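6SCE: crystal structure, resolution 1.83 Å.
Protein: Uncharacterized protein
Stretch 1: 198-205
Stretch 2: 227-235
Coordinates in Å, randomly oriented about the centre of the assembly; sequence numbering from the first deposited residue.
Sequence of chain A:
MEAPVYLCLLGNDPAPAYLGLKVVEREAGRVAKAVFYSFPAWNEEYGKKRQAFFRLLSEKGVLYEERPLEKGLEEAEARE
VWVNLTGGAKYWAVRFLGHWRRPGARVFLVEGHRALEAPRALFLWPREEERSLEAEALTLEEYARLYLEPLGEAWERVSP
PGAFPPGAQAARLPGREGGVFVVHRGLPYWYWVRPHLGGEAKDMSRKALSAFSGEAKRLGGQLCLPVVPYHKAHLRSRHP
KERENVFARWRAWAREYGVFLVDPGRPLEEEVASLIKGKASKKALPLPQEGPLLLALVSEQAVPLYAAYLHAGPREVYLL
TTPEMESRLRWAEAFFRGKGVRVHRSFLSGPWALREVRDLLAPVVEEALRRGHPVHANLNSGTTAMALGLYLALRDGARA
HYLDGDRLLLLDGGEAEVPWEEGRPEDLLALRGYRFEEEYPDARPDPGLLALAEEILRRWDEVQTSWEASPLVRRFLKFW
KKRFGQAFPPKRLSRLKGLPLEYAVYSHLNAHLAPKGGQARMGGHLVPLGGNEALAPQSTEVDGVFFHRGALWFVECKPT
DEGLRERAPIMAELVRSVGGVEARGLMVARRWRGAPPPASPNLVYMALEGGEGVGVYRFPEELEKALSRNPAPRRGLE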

# COMPACT_ATOMS: atom_id res chain seq x y z
N GLY A 198 25.66 -22.23 8.18
CA GLY A 198 25.81 -20.98 8.93
C GLY A 198 25.04 -19.77 8.42
O GLY A 198 25.29 -18.64 8.86
N GLY A 199 24.10 -19.97 7.49
CA GLY A 199 23.30 -18.85 6.97
C GLY A 199 22.53 -18.17 8.08
O GLY A 199 22.48 -16.94 8.14
N GLU A 200 21.98 -18.96 8.99
CA GLU A 200 21.20 -18.45 10.12
C GLU A 200 22.05 -17.82 11.24
O GLU A 200 21.51 -17.18 12.16
CB GLU A 200 20.26 -19.54 10.64
CG GLU A 200 19.02 -19.71 9.75
CD GLU A 200 18.49 -21.15 9.68
OE1 GLU A 200 18.21 -21.76 10.73
OE2 GLU A 200 18.33 -21.66 8.55
N ALA A 201 23.37 -17.98 11.16
CA ALA A 201 24.30 -17.40 12.14
C ALA A 201 24.81 -16.02 11.72
O ALA A 201 25.51 -15.36 12.48
CB ALA A 201 25.47 -18.36 12.39
N LYS A 202 24.43 -15.58 10.52
CA LYS A 202 24.80 -14.25 10.02
C LYS A 202 23.77 -13.18 10.39
O LYS A 202 22.60 -13.47 10.65
CB LYS A 202 24.92 -14.29 8.49
CG LYS A 202 25.90 -15.33 7.95
CD LYS A 202 26.16 -15.10 6.46
N ASP A 203 24.21 -11.94 10.33
CA ASP A 203 23.35 -10.79 10.56
C ASP A 203 22.33 -10.68 9.41
O ASP A 203 22.57 -11.20 8.34
CB ASP A 203 24.20 -9.51 10.65
CG ASP A 203 23.42 -8.31 11.13
OD1 ASP A 203 22.32 -8.46 11.71
OD2 ASP A 203 23.90 -7.17 10.94
N MSE A 204 21.21 -10.03 9.66
CA MSE A 204 20.16 -9.80 8.63
C MSE A 204 20.28 -8.36 8.21
O MSE A 204 20.41 -7.49 9.07
CB MSE A 204 18.78 -9.98 9.21
CG MSE A 204 18.67 -11.28 9.97
SE MSE A 204 16.84 -11.68 10.57
CE MSE A 204 16.31 -12.76 9.00
N SER A 205 20.25 -8.07 6.91
CA SER A 205 20.40 -6.68 6.48
C SER A 205 19.10 -6.01 6.13
O SER A 205 18.11 -6.66 5.77
CB SER A 205 21.37 -6.57 5.32
OG SER A 205 20.85 -7.15 4.15
N VAL A 227 7.27 -14.03 5.25
CA VAL A 227 7.45 -14.60 6.58
C VAL A 227 8.94 -14.80 6.78
O VAL A 227 9.56 -15.48 5.98
CB VAL A 227 6.73 -15.93 6.73
CG1 VAL A 227 6.93 -16.47 8.15
CG2 VAL A 227 5.24 -15.79 6.43
N VAL A 228 9.51 -14.15 7.80
CA VAL A 228 10.95 -14.17 7.99
C VAL A 228 11.30 -14.62 9.41
O VAL A 228 11.08 -13.86 10.37
CB VAL A 228 11.57 -12.80 7.71
CG1 VAL A 228 13.07 -12.81 8.06
CG2 VAL A 228 11.42 -12.47 6.23
N PRO A 229 11.75 -15.87 9.56
CA PRO A 229 12.19 -16.34 10.89
C PRO A 229 13.53 -15.72 11.18
O PRO A 229 14.46 -15.84 10.38
CB PRO A 229 12.27 -17.85 10.75
CG PRO A 229 11.47 -18.17 9.51
CD PRO A 229 11.71 -16.99 8.61
N TYR A 230 13.60 -14.97 12.28
CA TYR A 230 14.80 -14.21 12.56
C TYR A 230 15.96 -15.14 12.94
O TYR A 230 15.76 -16.28 13.37
CB TYR A 230 14.54 -13.10 13.58
CG TYR A 230 14.09 -13.51 14.95
CD1 TYR A 230 14.98 -14.02 15.88
CD2 TYR A 230 12.76 -13.34 15.36
CE1 TYR A 230 14.57 -14.38 17.15
CE2 TYR A 230 12.34 -13.68 16.64
CZ TYR A 230 13.25 -14.20 17.53
OH TYR A 230 12.84 -14.55 18.80
N HIS A 231 17.16 -14.63 12.74
CA HIS A 231 18.40 -15.40 12.89
C HIS A 231 18.85 -15.44 14.36
O HIS A 231 19.78 -14.74 14.76
CB HIS A 231 19.48 -14.75 12.04
CG HIS A 231 19.32 -14.99 10.57
ND1 HIS A 231 20.25 -14.58 9.64
CD2 HIS A 231 18.32 -15.59 9.86
CE1 HIS A 231 19.85 -14.94 8.43
NE2 HIS A 231 18.69 -15.55 8.53
N LYS A 232 18.19 -16.30 15.10
CA LYS A 232 18.40 -16.44 16.53
C LYS A 232 19.83 -16.87 16.82
O LYS A 232 20.41 -16.40 17.81
CB LYS A 232 17.42 -17.42 17.14
CG LYS A 232 17.34 -17.27 18.65
CD LYS A 232 16.36 -18.24 19.25
CE LYS A 232 14.95 -17.70 19.20
NZ LYS A 232 14.02 -18.65 19.86
N ALA A 233 20.42 -17.71 15.97
CA ALA A 233 21.80 -18.12 16.16
C ALA A 233 22.75 -16.92 16.08
O ALA A 233 23.70 -16.82 16.86
CB ALA A 233 22.21 -19.19 15.17
N HIS A 234 22.48 -15.97 15.19
CA HIS A 234 23.27 -14.75 15.20
C HIS A 234 23.10 -13.95 16.51
O HIS A 234 24.09 -13.43 17.04
CB HIS A 234 22.94 -13.83 14.03
CG HIS A 234 23.79 -12.61 14.01
ND1 HIS A 234 25.11 -12.63 13.62
CD2 HIS A 234 23.51 -11.32 14.33
CE1 HIS A 234 25.60 -11.41 13.69
NE2 HIS A 234 24.65 -10.60 14.12
N LEU A 235 21.88 -13.83 16.99
CA LEU A 235 21.63 -13.11 18.24
C LEU A 235 22.41 -13.76 19.42
O LEU A 235 22.92 -13.05 20.29
CB LEU A 235 20.15 -13.13 18.59
CG LEU A 235 19.23 -12.33 17.67
CD1 LEU A 235 17.81 -12.43 18.20
CD2 LEU A 235 19.69 -10.89 17.51

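The apolar centre of this contact is built around Met-204, a selenomethionine, and the ring of His-231. Met-204 CE packs 3.4 Å from Val-228 CG1, in the strand. Met-204 SE lies 4.0 Å from Tyr-230 CB. The CA-to-CB bond of Met-204 points sideways, but the end of its side chain comes nearer to the second stretch. It covers one face of the His-231 ring, with CE 3.8 Å and SE 4.4 Å from the ring centroid. The opposite face is covered by Glu-200, whose CA sits 3.9 Å from the same centroid and only 5° off the ring normal. The imidazole is thus held between a side chain and a piece of backbone.

The edge of the ring is polar. His-231 ND1 donates a hydrogen bond to Lys-202 O at 2.8 Å, with a nearly straight angle of 164°. This acceptor lies near the ring plane, so the bond and the packing on both faces do not compete. His-231 NE2 is satisfied elsewhere in the structure.

His-234, in the first turn of the helix, adds a second ring. Its ND1 donates to Ala-201 O at 3.0 Å, again near the ring plane. Asp-203 CB packs over a face, 4.0 Å from the ring centroid. Asp-203 N is 3.5 Å from His-234 ND1, but the angle is too poor for a hydrogen bond. The backbone adds a weak hydrogen bond, from His-234 N to Glu-200 O at 3.4 Å.

Both histidine side chains therefore bind main-chain carbonyls of the first stretch. At the exposed margin, Ala-201 CB and Ala-233 CB meet loosely at 4.4 Å. The carboxylate of Glu-200 leads away from the second stretch and takes no part in these bonds.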